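Local coordinates for protein nucleoporin NUP159 (Saccharomyces cerevisiae, PDB 1XIP) that serves as a nuclear pore component whose N-terminal beta-propeller domain tethers the helicase Dbp5 to the pore for mRNA export, at residues F17-L22 with Q376-F381; K85-V90 with V100-R105; N106-L111 with T123-P128; V282-L287 with V294-S299. All blocks are in the same frame, centred on the assembly; numbering follows the deposited sequence.

All four contacts belong to the beta-propeller domain of Nup159 and fall into two groups. Interactions 2 and 3 are centred 9 Å apart and share a sheet, because strands 99-104 and 107-112 are neighbours in it; the backbone bond from Tyr109 N to Val102 O probably joins them. Interactions 1 and 4, 13 Å apart between centres, touch through Leu380, whose CD2 lies 3.6 Å from Leu287 CD2. The groups are well separated: interactions 1 and 3 lie on opposite sides of the chain's centre, about 36 Å apart between centres. Interaction 1 pairs segments from near the two ends of the domain, and the other three contacts lie in the chain between them.

Interaction 1: residues F17-L22 with Q376-F381; sequences FGFKFL and QIVGLF
Lys20 and Gly379 form a hydrogen-bonded pair at the middle of two antiparallel strands, 18-22 and 376-381: Lys20 N reaches Gly379 O at 2.7 Å, and Gly379 N answers to Lys20 O. Leu22 N adds a bond to Ile377 O at one end, and at the other Phe381 N meets Gly18 O at 2.8 Å, almost straight at the hydrogen (175°).

The aromatic contacts follow. Leu380 CD1 stands over the centre of the Phe19 ring, a CH-pi contact 4.0 Å from the centroid. Phe381 CG sits between its backbone N and carbonyl carbon (chi1 74°), and the ring beyond lays one face over the Gly18 backbone, with Gly18 N above its centre. Glycine offers no side chain to obstruct that ring. Phe21 instead presents its edge to Gln376: NE2 approaches CD1 at 3.6 Å, near the ring plane, while the ring and amide planes stand 58° apart. That amide nitrogen is hydrogen-bonded to Val324 O.

The remaining contacts are apolar. Leu22 CB packs on Ile377 CG2 at 3.7 Å, beside helix 65-73, whose Arg69 and Thr73 touch Leu22 while Ile72 touches Ile377. At the opposite end of the pairing Leu380 CD1 lies at the edge of the Phe17 ring, near its plane and closest to CD2.

Strand 18-26 is the edge strand of a four-stranded antiparallel sheet whose other strands come from residues 337-381. Completing a blade with strands from both ends of the domain is the closure, often called Velcro, by which many beta-propellers are sealed into a ring.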
loop_
_atom_site.group_PDB
_atom_site.type_symbol
_atom_site.label_atom_id
_atom_site.label_comp_id
_atom_site.label_asym_id
_atom_site.label_seq_id
_atom_site.Cartn_x
_atom_site.Cartn_y
_atom_site.Cartn_z
ATOM N N PHE A 17 -18.036 1.704 -14.304
ATOM C CA PHE A 17 -16.745 1.314 -13.764
ATOM C C PHE A 17 -16.506 -0.147 -14.015
ATOM O O PHE A 17 -17.414 -0.974 -13.844
ATOM C CB PHE A 17 -16.684 1.561 -12.259
ATOM C CG PHE A 17 -16.334 2.965 -11.899
ATOM C CD1 PHE A 17 -17.306 3.832 -11.373
ATOM C CD2 PHE A 17 -15.038 3.445 -12.097
ATOM C CE1 PHE A 17 -16.983 5.159 -11.046
ATOM C CE2 PHE A 17 -14.707 4.763 -11.774
ATOM C CZ PHE A 17 -15.679 5.620 -11.249
ATOM N N GLY A 18 -15.277 -0.466 -14.409
ATOM C CA GLY A 18 -14.843 -1.845 -14.484
ATOM C C GLY A 18 -13.357 -2.013 -14.697
ATOM O O GLY A 18 -12.667 -1.083 -15.144
ATOM N N PHE A 19 -12.869 -3.210 -14.379
ATOM C CA PHE A 19 -11.506 -3.597 -14.676
ATOM C C PHE A 19 -11.465 -4.467 -15.926
ATOM O O PHE A 19 -12.371 -5.260 -16.170
ATOM C CB PHE A 19 -10.906 -4.336 -13.496
ATOM C CG PHE A 19 -10.713 -3.480 -12.275
ATOM C CD1 PHE A 19 -9.547 -2.723 -12.107
ATOM C CD2 PHE A 19 -11.682 -3.442 -11.279
ATOM C CE1 PHE A 19 -9.358 -1.940 -10.959
ATOM C CE2 PHE A 19 -11.506 -2.675 -10.150
ATOM C CZ PHE A 19 -10.336 -1.921 -9.982
ATOM N N LYS A 20 -10.424 -4.278 -16.731
ATOM C CA LYS A 20 -10.148 -5.136 -17.875
ATOM C C LYS A 20 -8.845 -5.871 -17.600
ATOM O O LYS A 20 -7.794 -5.240 -17.458
ATOM C CB LYS A 20 -10.031 -4.309 -19.156
ATOM C CG LYS A 20 -10.616 -4.996 -20.378
ATOM C CD LYS A 20 -9.559 -5.810 -21.151
ATOM C CE LYS A 20 -10.209 -6.946 -21.970
ATOM N NZ LYS A 20 -10.254 -6.672 -23.455
ATOM N N PHE A 21 -8.926 -7.199 -17.482
ATOM C CA PHE A 21 -7.763 -8.031 -17.194
ATOM C C PHE A 21 -6.819 -8.062 -18.382
ATOM O O PHE A 21 -7.114 -8.667 -19.416
ATOM C CB PHE A 21 -8.179 -9.449 -16.852
ATOM C CG PHE A 21 -7.021 -10.350 -16.541
ATOM C CD1 PHE A 21 -6.300 -10.205 -15.336
ATOM C CD2 PHE A 21 -6.623 -11.346 -17.446
ATOM C CE1 PHE A 21 -5.216 -11.053 -15.046
ATOM C CE2 PHE A 21 -5.534 -12.194 -17.154
ATOM C CZ PHE A 21 -4.841 -12.054 -15.960
ATOM N N LEU A 22 -5.687 -7.400 -18.241
ATOM C CA LEU A 22 -4.772 -7.297 -19.350
ATOM C C LEU A 22 -3.813 -8.496 -19.451
ATOM O O LEU A 22 -3.452 -8.903 -20.556
ATOM C CB LEU A 22 -4.038 -5.955 -19.318
ATOM C CG LEU A 22 -4.426 -4.955 -20.412
ATOM C CD1 LEU A 22 -5.912 -4.938 -20.663
ATOM C CD2 LEU A 22 -3.953 -3.575 -20.065
ATOM N N GLN A 376 0.302 -8.823 -12.275
ATOM C CA GLN A 376 -0.957 -8.700 -12.971
ATOM C C GLN A 376 -1.124 -7.250 -13.470
ATOM O O GLN A 376 -0.819 -6.292 -12.732
ATOM C CB GLN A 376 -2.055 -9.047 -11.999
ATOM C CG GLN A 376 -3.424 -8.994 -12.553
ATOM C CD GLN A 376 -4.500 -9.222 -11.487
ATOM O OE1 GLN A 376 -4.191 -9.358 -10.278
ATOM N NE2 GLN A 376 -5.766 -9.260 -11.925
ATOM N N ILE A 377 -1.578 -7.086 -14.714
ATOM C CA ILE A 377 -1.947 -5.758 -15.207
ATOM C C ILE A 377 -3.448 -5.676 -15.408
ATOM O O ILE A 377 -4.044 -6.521 -16.084
ATOM C CB ILE A 377 -1.226 -5.380 -16.527
ATOM C CG1 ILE A 377 0.292 -5.312 -16.337
ATOM C CG2 ILE A 377 -1.756 -4.032 -17.055
ATOM C CD1 ILE A 377 1.042 -4.937 -17.605
ATOM N N VAL A 378 -4.043 -4.637 -14.829
ATOM C CA VAL A 378 -5.484 -4.458 -14.838
ATOM C C VAL A 378 -5.823 -3.012 -15.267
ATOM O O VAL A 378 -5.424 -2.041 -14.618
ATOM C CB VAL A 378 -6.078 -4.814 -13.434
ATOM C CG1 VAL A 378 -7.503 -4.522 -13.380
ATOM C CG2 VAL A 378 -5.882 -6.276 -13.122
ATOM N N GLY A 379 -6.524 -2.868 -16.377
ATOM C CA GLY A 379 -6.950 -1.551 -16.809
ATOM C C GLY A 379 -8.270 -1.168 -16.170
ATOM O O GLY A 379 -9.247 -1.899 -16.303
ATOM N N LEU A 380 -8.307 -0.039 -15.465
ATOM C CA LEU A 380 -9.571 0.445 -14.912
ATOM C C LEU A 380 -10.209 1.414 -15.881
ATOM O O LEU A 380 -9.612 2.430 -16.226
ATOM C CB LEU A 380 -9.394 1.096 -13.530
ATOM C CG LEU A 380 -10.657 1.757 -12.926
ATOM C CD1 LEU A 380 -11.789 0.754 -12.599
ATOM C CD2 LEU A 380 -10.308 2.612 -11.693
ATOM N N PHE A 381 -11.422 1.089 -16.325
ATOM C CA PHE A 381 -12.071 1.882 -17.356
ATOM C C PHE A 381 -13.151 2.836 -16.829
ATOM O O PHE A 381 -13.689 2.647 -15.723
ATOM C CB PHE A 381 -12.581 1.000 -18.506
ATOM C CG PHE A 381 -13.820 0.202 -18.179
ATOM C CD1 PHE A 381 -15.084 0.816 -18.122
ATOM C CD2 PHE A 381 -13.737 -1.176 -17.975
ATOM C CE1 PHE A 381 -16.253 0.070 -17.832
ATOM C CE2 PHE A 381 -14.895 -1.934 -17.691
ATOM C CZ PHE A 381 -16.154 -1.304 -17.617
#

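Interaction 2: residues K85-V90 with V100-R105; sequences KEIPDV and VLVSTR
Ile87 CG2 lies anti to its backbone N, while Thr104 OG1 sits between its backbone N and carbonyl carbon (chi1 67°), which leaves Thr104 CG2 anti to the carbonyl carbon; the two methyls meet at 3.9 Å with the side chains crossing at about a right angle. The setting is the passage between two successive four-stranded sheets of the beta-propeller: residues 87-89 lead from strand 83-86, outermost in one, to strand 90-96, outermost in the next, and pack against strand 99-104.

Farther along, Val102 CG1 reaches Ile87 CD1 at 4.1 Å and Val90 CB at 4.2 Å, so one methyl touches both ends of the connection. Phe119 of strand 119-124 also lies against Ile87.

The backbones meet through CA-H...O contacts: Thr104 CA approaches Asp89 O at 3.1 Å, and Val90 CA approaches Ser103 O at 3.5 Å. The Thr104 hydroxyl is engaged elsewhere, OG1 being hydrogen-bonded to the backbone nitrogens of Asn106 and Ala107.

At the partly exposed end, Asp89 and Arg105 form a long salt bridge, their carboxylate and guanidinium planes 41° apart. Asp89 OD2 lies at the guanidinium edge, near its plane, 3.8 Å from Arg105 NE but only 3.1 Å from Arg105 CD.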
loop_
_atom_site.group_PDB
_atom_site.type_symbol
_atom_site.label_atom_id
_atom_site.label_comp_id
_atom_site.label_asym_id
_atom_site.label_seq_id
_atom_site.Cartn_x
_atom_site.Cartn_y
_atom_site.Cartn_z
ATOM N N LYS A 85 19.913 -7.547 -8.277
ATOM C CA LYS A 85 20.721 -7.890 -7.135
ATOM C C LYS A 85 19.902 -8.745 -6.200
ATOM O O LYS A 85 18.742 -8.463 -5.951
ATOM C CB LYS A 85 21.174 -6.633 -6.402
ATOM C CG LYS A 85 22.014 -6.918 -5.178
ATOM C CD LYS A 85 22.651 -5.686 -4.608
ATOM C CE LYS A 85 23.366 -6.017 -3.321
ATOM N NZ LYS A 85 24.438 -7.022 -3.539
ATOM N N GLU A 86 20.518 -9.792 -5.684
ATOM C CA GLU A 86 19.935 -10.587 -4.624
ATOM C C GLU A 86 19.984 -9.789 -3.314
ATOM O O GLU A 86 21.061 -9.473 -2.814
ATOM C CB GLU A 86 20.697 -11.906 -4.501
ATOM C CG GLU A 86 20.197 -12.839 -3.410
ATOM C CD GLU A 86 19.525 -14.089 -3.964
ATOM O OE1 GLU A 86 18.838 -13.993 -5.033
ATOM O OE2 GLU A 86 19.675 -15.164 -3.322
ATOM N N ILE A 87 18.812 -9.422 -2.801
ATOM C CA ILE A 87 18.680 -8.806 -1.484
ATOM C C ILE A 87 17.525 -9.491 -0.746
ATOM O O ILE A 87 16.361 -9.346 -1.128
ATOM C CB ILE A 87 18.428 -7.279 -1.573
ATOM C CG1 ILE A 87 19.207 -6.659 -2.733
ATOM C CG2 ILE A 87 18.805 -6.602 -0.249
ATOM C CD1 ILE A 87 18.822 -5.229 -3.077
ATOM N N PRO A 88 17.859 -10.247 0.297
ATOM C CA PRO A 88 16.882 -11.054 1.050
ATOM C C PRO A 88 15.600 -10.353 1.577
ATOM O O PRO A 88 14.467 -10.798 1.266
ATOM C CB PRO A 88 17.718 -11.600 2.218
ATOM C CG PRO A 88 19.109 -11.650 1.668
ATOM C CD PRO A 88 19.229 -10.427 0.811
ATOM N N ASP A 89 15.743 -9.304 2.368
ATOM C CA ASP A 89 14.588 -8.868 3.161
ATOM C C ASP A 89 13.922 -7.573 2.684
ATOM O O ASP A 89 13.676 -6.689 3.487
ATOM C CB ASP A 89 15.021 -8.720 4.633
ATOM C CG ASP A 89 14.045 -9.374 5.616
ATOM O OD1 ASP A 89 13.823 -10.624 5.523
ATOM O OD2 ASP A 89 13.486 -8.714 6.535
ATOM N N VAL A 90 13.610 -7.434 1.403
ATOM C CA VAL A 90 13.133 -6.112 0.986
ATOM C C VAL A 90 11.654 -5.845 1.164
ATOM O O VAL A 90 10.811 -6.706 0.882
ATOM C CB VAL A 90 13.720 -5.562 -0.376
ATOM C CG1 VAL A 90 14.580 -6.575 -1.066
ATOM C CG2 VAL A 90 12.627 -4.998 -1.278
ATOM N N VAL A 100 17.069 4.968 -7.164
ATOM C CA VAL A 100 16.071 4.044 -6.667
ATOM C C VAL A 100 16.383 3.734 -5.197
ATOM O O VAL A 100 17.505 3.365 -4.850
ATOM C CB VAL A 100 16.038 2.750 -7.496
ATOM C CG1 VAL A 100 15.023 1.792 -6.947
ATOM C CG2 VAL A 100 15.697 3.046 -8.918
ATOM N N LEU A 101 15.411 3.902 -4.326
ATOM C CA LEU A 101 15.646 3.531 -2.957
ATOM C C LEU A 101 15.147 2.127 -2.732
ATOM O O LEU A 101 14.111 1.752 -3.243
ATOM C CB LEU A 101 15.015 4.523 -1.982
ATOM C CG LEU A 101 15.448 5.985 -2.177
ATOM C CD1 LEU A 101 14.766 6.877 -1.190
ATOM C CD2 LEU A 101 16.957 6.128 -2.076
ATOM N N VAL A 102 15.935 1.335 -2.008
ATOM C CA VAL A 102 15.558 -0.008 -1.629
ATOM C C VAL A 102 15.767 -0.136 -0.130
ATOM O O VAL A 102 16.824 0.187 0.385
ATOM C CB VAL A 102 16.396 -1.048 -2.348
ATOM C CG1 VAL A 102 16.146 -2.448 -1.753
ATOM C CG2 VAL A 102 16.107 -1.038 -3.863
ATOM N N SER A 103 14.755 -0.619 0.564
ATOM C CA SER A 103 14.866 -0.786 1.987
ATOM C C SER A 103 14.527 -2.198 2.393
ATOM O O SER A 103 13.529 -2.766 1.934
ATOM C CB SER A 103 13.937 0.176 2.685
ATOM O OG SER A 103 14.275 0.281 4.041
ATOM N N THR A 104 15.382 -2.781 3.223
ATOM C CA THR A 104 15.009 -3.964 3.998
ATOM C C THR A 104 14.473 -3.498 5.353
ATOM O O THR A 104 14.264 -2.303 5.580
ATOM C CB THR A 104 16.229 -4.922 4.224
ATOM O OG1 THR A 104 17.198 -4.283 5.073
ATOM C CG2 THR A 104 16.989 -5.217 2.923
ATOM N N ARG A 105 14.287 -4.442 6.264
ATOM C CA ARG A 105 13.881 -4.116 7.615
ATOM C C ARG A 105 15.004 -3.395 8.377
ATOM O O ARG A 105 14.734 -2.596 9.296
ATOM C CB ARG A 105 13.440 -5.384 8.349
ATOM C CG ARG A 105 11.932 -5.640 8.282
ATOM C CD ARG A 105 11.525 -7.108 8.252
ATOM N NE ARG A 105 11.440 -7.752 9.580
ATOM C CZ ARG A 105 10.828 -7.242 10.678
ATOM N NH1 ARG A 105 10.252 -6.033 10.659
ATOM N NH2 ARG A 105 10.808 -7.941 11.807
#

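Interaction 3: residues N106-L111 with T123-P128; sequences NALYSL and TSFEKP
Leu108 N donates to Thr123 O at 2.9 Å, a nearly straight bond (169° at the hydrogen), while the return bond from Thr123 N to Leu108 O is long and weak. One step on, Phe125 N reaches Asn106 O at 3.1 Å, coming from above the carbonyl plane, 39° out of it. Between these bonds Ala107 and Ser124 form a non-hydrogen-bonded pair, with Ala107 CB 4.0 Å from Ser124 OG.

The Phe125 side chain swings toward residues 106-108. Its CG is anti to its carbonyl carbon (chi1 -52°), and the ring meets these residues obliquely: CD2 is 3.4 Å from Asn106 C, CE2 near Ala107 N, and CZ 4.0 Å from Leu108 CB. An alanine at Phe125 would keep the backbone bond to Asn106 O but would probably open a gap beside Leu108 CB and leave the 106-108 backbone without the ring that packs on it.

The contact lies at one end of the hairpin formed by strands 107-112 and 119-124, where the chain leaves the propeller sheet for the next. Phe125 touches Ser103 of strand 99-104 and Ile141 of strand 138-143, while Leu108 packs on Leu139, so both residues bridge the neighbouring sheets.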
loop_
_atom_site.group_PDB
_atom_site.type_symbol
_atom_site.label_atom_id
_atom_site.label_comp_id
_atom_site.label_asym_id
_atom_site.label_seq_id
_atom_site.Cartn_x
_atom_site.Cartn_y
_atom_site.Cartn_z
ATOM N N ASN A 106 16.254 -3.650 7.979
ATOM C CA ASN A 106 17.407 -3.226 8.774
ATOM C C ASN A 106 18.264 -2.107 8.198
ATOM O O ASN A 106 19.031 -1.470 8.944
ATOM C CB ASN A 106 18.270 -4.430 9.121
ATOM C CG ASN A 106 17.480 -5.507 9.821
ATOM O OD1 ASN A 106 17.155 -5.384 10.999
ATOM N ND2 ASN A 106 17.108 -6.557 9.075
ATOM N N ALA A 107 18.118 -1.854 6.895
ATOM C CA ALA A 107 18.907 -0.837 6.203
ATOM C C ALA A 107 18.234 -0.299 4.942
ATOM O O ALA A 107 17.399 -0.963 4.346
ATOM C CB ALA A 107 20.307 -1.386 5.874
ATOM N N LEU A 108 18.625 0.912 4.548
ATOM C CA LEU A 108 18.137 1.592 3.349
ATOM C C LEU A 108 19.265 1.672 2.325
ATOM O O LEU A 108 20.419 1.926 2.697
ATOM C CB LEU A 108 17.720 3.009 3.729
ATOM C CG LEU A 108 16.657 3.838 2.991
ATOM C CD1 LEU A 108 17.142 5.290 2.838
ATOM C CD2 LEU A 108 16.224 3.276 1.648
ATOM N N TYR A 109 18.950 1.477 1.043
ATOM C CA TYR A 109 19.976 1.451 -0.014
ATOM C C TYR A 109 19.589 2.314 -1.181
ATOM O O TYR A 109 18.401 2.503 -1.450
ATOM C CB TYR A 109 20.221 0.023 -0.532
ATOM C CG TYR A 109 20.612 -0.943 0.535
ATOM C CD1 TYR A 109 21.913 -0.957 1.044
ATOM C CD2 TYR A 109 19.680 -1.840 1.065
ATOM C CE1 TYR A 109 22.281 -1.836 2.050
ATOM C CE2 TYR A 109 20.041 -2.732 2.072
ATOM C CZ TYR A 109 21.344 -2.718 2.557
ATOM O OH TYR A 109 21.711 -3.583 3.545
ATOM N N SER A 110 20.605 2.802 -1.890
ATOM C CA SER A 110 20.436 3.648 -3.068
ATOM C C SER A 110 21.112 3.052 -4.292
ATOM O O SER A 110 22.292 2.686 -4.237
ATOM C CB SER A 110 21.080 4.995 -2.811
ATOM O OG SER A 110 20.141 6.026 -2.981
ATOM N N LEU A 111 20.386 2.981 -5.400
ATOM C CA LEU A 111 21.008 2.655 -6.680
ATOM C C LEU A 111 20.974 3.866 -7.608
ATOM O O LEU A 111 19.938 4.484 -7.803
ATOM C CB LEU A 111 20.334 1.448 -7.330
ATOM C CG LEU A 111 20.597 1.216 -8.816
ATOM C CD1 LEU A 111 21.924 0.513 -9.014
ATOM C CD2 LEU A 111 19.466 0.418 -9.416
ATOM N N THR A 123 21.665 4.189 5.017
ATOM C CA THR A 123 21.735 4.135 6.462
ATOM C C THR A 123 21.266 2.793 7.020
ATOM O O THR A 123 20.692 1.971 6.296
ATOM C CB THR A 123 20.961 5.341 7.101
ATOM O OG1 THR A 123 21.374 5.504 8.461
ATOM C CG2 THR A 123 19.454 5.068 7.203
ATOM N N SER A 124 21.559 2.577 8.299
ATOM C CA SER A 124 21.015 1.476 9.072
ATOM C C SER A 124 20.046 2.037 10.108
ATOM O O SER A 124 20.109 3.222 10.464
ATOM C CB SER A 124 22.133 0.707 9.762
ATOM O OG SER A 124 22.742 -0.193 8.862
ATOM N N PHE A 125 19.138 1.187 10.569
ATOM C CA PHE A 125 18.126 1.589 11.524
ATOM C C PHE A 125 18.485 0.974 12.867
ATOM O O PHE A 125 18.872 -0.192 12.932
ATOM C CB PHE A 125 16.744 1.086 11.078
ATOM C CG PHE A 125 16.362 1.459 9.643
ATOM C CD1 PHE A 125 16.197 2.794 9.264
ATOM C CD2 PHE A 125 16.128 0.465 8.694
ATOM C CE1 PHE A 125 15.831 3.129 7.958
ATOM C CE2 PHE A 125 15.759 0.787 7.387
ATOM C CZ PHE A 125 15.609 2.123 7.015
ATOM N N GLU A 126 18.368 1.751 13.941
ATOM C CA GLU A 126 18.680 1.239 15.285
ATOM C C GLU A 126 17.733 0.097 15.683
ATOM O O GLU A 126 18.106 -0.762 16.483
ATOM C CB GLU A 126 18.652 2.352 16.334
ATOM C CG GLU A 126 18.035 3.661 15.854
ATOM C CD GLU A 126 18.374 4.834 16.763
ATOM O OE1 GLU A 126 17.727 4.959 17.839
ATOM O OE2 GLU A 126 19.282 5.630 16.409
ATOM N N LYS A 127 16.525 0.092 15.102
ATOM C CA LYS A 127 15.546 -0.982 15.295
ATOM C C LYS A 127 14.820 -1.323 13.964
ATOM O O LYS A 127 14.618 -0.435 13.131
ATOM C CB LYS A 127 14.525 -0.589 16.377
ATOM C CG LYS A 127 15.094 -0.495 17.804
ATOM C CD LYS A 127 14.571 -1.602 18.728
ATOM C CE LYS A 127 15.665 -2.611 19.070
ATOM N NZ LYS A 127 16.527 -2.147 20.184
ATOM N N PRO A 128 14.432 -2.595 13.771
ATOM C CA PRO A 128 13.668 -3.026 12.579
ATOM C C PRO A 128 12.482 -2.125 12.230
ATOM O O PRO A 128 11.812 -1.568 13.099
ATOM C CB PRO A 128 13.151 -4.409 12.980
ATOM C CG PRO A 128 14.170 -4.925 13.939
ATOM C CD PRO A 128 14.709 -3.728 14.677
#

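Interaction 4: residues V282-L287 with V294-S299; sequences VTLSGL and VNVLAS
The flat carboxamide of Asn295 lies beside Thr283, the two side chains pointing the same way. Thr283 OG1 donates to Asn295 OD1 at 3.1 Å, nearly along the C=O axis (164° at the oxygen), and Thr283 CG2 touches the same oxygen at 3.4 Å. Lys281 and Trp308 also lie against the Asn295 side chain. The setting is an antiparallel beta hairpin of the propeller, strands 279-284 and 292-299, extended by strand 306-308 on the far side of 292-299.

Thr283 and Asn295 are a non-hydrogen-bonded pair, and the bonds fall on either side of them. Val282 and Val296 exchange two, Val296 N to Val282 O being 2.9 Å. Leu284 N meets Val294 O at 2.9 Å; the return bond from Val294 N to Leu284 O is longer, with the donor 58° out of the carbonyl plane. An alanine at Asn295 would leave this backbone pairing in place but is likely to deprive the Thr283 hydroxyl of its acceptor and free that hydroxyl to turn.

The other face of the hairpin carries Val282, Leu284, Val294 and Val296, all buried. Leu284 CD1 packs on Val296 CG2 at 4.2 Å, and Val282 and Val296 oppose each other at CB. Val340 and Val342 of strand 337-343 touch Val282, so this apolar face packs against the sheet that includes interaction 1.

Past Leu284 the chain enters a type II turn, Leu284 to Leu287, with Gly286 at positive phi. The turn brings Leu287 CB back to Val294 CG2 at 3.9 Å.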
loop_
_atom_site.group_PDB
_atom_site.type_symbol
_atom_site.label_atom_id
_atom_site.label_comp_id
_atom_site.label_asym_id
_atom_site.label_seq_id
_atom_site.Cartn_x
_atom_site.Cartn_y
_atom_site.Cartn_z
ATOM N N VAL A 282 -3.850 3.376 -4.486
ATOM C CA VAL A 282 -3.485 4.037 -5.707
ATOM C C VAL A 282 -4.559 5.086 -5.956
ATOM O O VAL A 282 -5.744 4.809 -5.825
ATOM C CB VAL A 282 -3.424 3.027 -6.844
ATOM C CG1 VAL A 282 -3.789 3.667 -8.156
ATOM C CG2 VAL A 282 -2.050 2.415 -6.911
ATOM N N THR A 283 -4.135 6.300 -6.277
ATOM C CA THR A 283 -5.059 7.408 -6.441
ATOM C C THR A 283 -5.107 7.848 -7.889
ATOM O O THR A 283 -4.079 8.143 -8.483
ATOM C CB THR A 283 -4.645 8.577 -5.551
ATOM O OG1 THR A 283 -4.558 8.141 -4.186
ATOM C CG2 THR A 283 -5.719 9.635 -5.544
ATOM N N LEU A 284 -6.314 7.872 -8.456
ATOM C CA LEU A 284 -6.547 8.372 -9.817
ATOM C C LEU A 284 -7.461 9.592 -9.773
ATOM O O LEU A 284 -8.675 9.476 -9.967
ATOM C CB LEU A 284 -7.145 7.281 -10.714
ATOM C CG LEU A 284 -6.549 5.889 -10.550
ATOM C CD1 LEU A 284 -7.367 4.870 -11.296
ATOM C CD2 LEU A 284 -5.119 5.881 -11.030
ATOM N N SER A 285 -6.867 10.756 -9.499
ATOM C CA SER A 285 -7.586 12.035 -9.503
ATOM C C SER A 285 -8.054 12.389 -10.912
ATOM O O SER A 285 -7.276 12.298 -11.880
ATOM C CB SER A 285 -6.704 13.149 -8.944
ATOM O OG SER A 285 -6.432 12.930 -7.564
ATOM N N GLY A 286 -9.326 12.765 -11.023
ATOM C CA GLY A 286 -9.919 13.112 -12.298
ATOM C C GLY A 286 -10.398 11.925 -13.132
ATOM O O GLY A 286 -10.565 12.063 -14.356
ATOM N N LEU A 287 -10.621 10.762 -12.510
ATOM C CA LEU A 287 -11.221 9.668 -13.276
ATOM C C LEU A 287 -12.752 9.837 -13.402
ATOM O O LEU A 287 -13.363 9.255 -14.311
ATOM C CB LEU A 287 -10.809 8.273 -12.767
ATOM C CG LEU A 287 -10.879 7.149 -13.833
ATOM C CD1 LEU A 287 -10.094 7.477 -15.123
ATOM C CD2 LEU A 287 -10.429 5.816 -13.261
ATOM N N VAL A 294 -10.696 8.754 -7.577
ATOM C CA VAL A 294 -10.985 7.360 -7.345
ATOM C C VAL A 294 -9.768 6.720 -6.675
ATOM O O VAL A 294 -8.652 6.888 -7.130
ATOM C CB VAL A 294 -11.284 6.660 -8.684
ATOM C CG1 VAL A 294 -11.616 5.213 -8.476
ATOM C CG2 VAL A 294 -12.424 7.356 -9.381
ATOM N N ASN A 295 -9.978 6.011 -5.581
ATOM C CA ASN A 295 -8.904 5.241 -4.961
ATOM C C ASN A 295 -9.099 3.766 -5.117
ATOM O O ASN A 295 -10.101 3.232 -4.690
ATOM C CB ASN A 295 -8.780 5.572 -3.489
ATOM C CG ASN A 295 -8.614 7.013 -3.257
ATOM O OD1 ASN A 295 -7.558 7.566 -3.530
ATOM N ND2 ASN A 295 -9.666 7.662 -2.789
ATOM N N VAL A 296 -8.126 3.114 -5.738
ATOM C CA VAL A 296 -8.093 1.667 -5.850
ATOM C C VAL A 296 -7.384 1.122 -4.629
ATOM O O VAL A 296 -6.290 1.585 -4.275
ATOM C CB VAL A 296 -7.335 1.227 -7.099
ATOM C CG1 VAL A 296 -7.371 -0.265 -7.244
ATOM C CG2 VAL A 296 -7.931 1.902 -8.342
ATOM N N LEU A 297 -8.018 0.139 -3.984
ATOM C CA LEU A 297 -7.511 -0.406 -2.725
ATOM C C LEU A 297 -7.334 -1.915 -2.748
ATOM O O LEU A 297 -8.118 -2.632 -3.359
ATOM C CB LEU A 297 -8.421 -0.007 -1.567
ATOM C CG LEU A 297 -8.622 1.480 -1.379
ATOM C CD1 LEU A 297 -9.988 1.746 -0.822
ATOM C CD2 LEU A 297 -7.541 2.002 -0.467
ATOM N N ALA A 298 -6.287 -2.379 -2.079
ATOM C CA ALA A 298 -5.970 -3.787 -1.973
ATOM C C ALA A 298 -5.320 -3.968 -0.639
ATOM O O ALA A 298 -4.932 -2.988 0.013
ATOM C CB ALA A 298 -5.020 -4.192 -3.055
ATOM N N SER A 299 -5.169 -5.217 -0.226
ATOM C CA SER A 299 -4.771 -5.496 1.133
ATOM C C SER A 299 -3.816 -6.658 1.147
ATOM O O SER A 299 -3.946 -7.571 0.334
ATOM C CB SER A 299 -6.017 -5.836 1.938
ATOM O OG SER A 299 -5.745 -6.119 3.295
#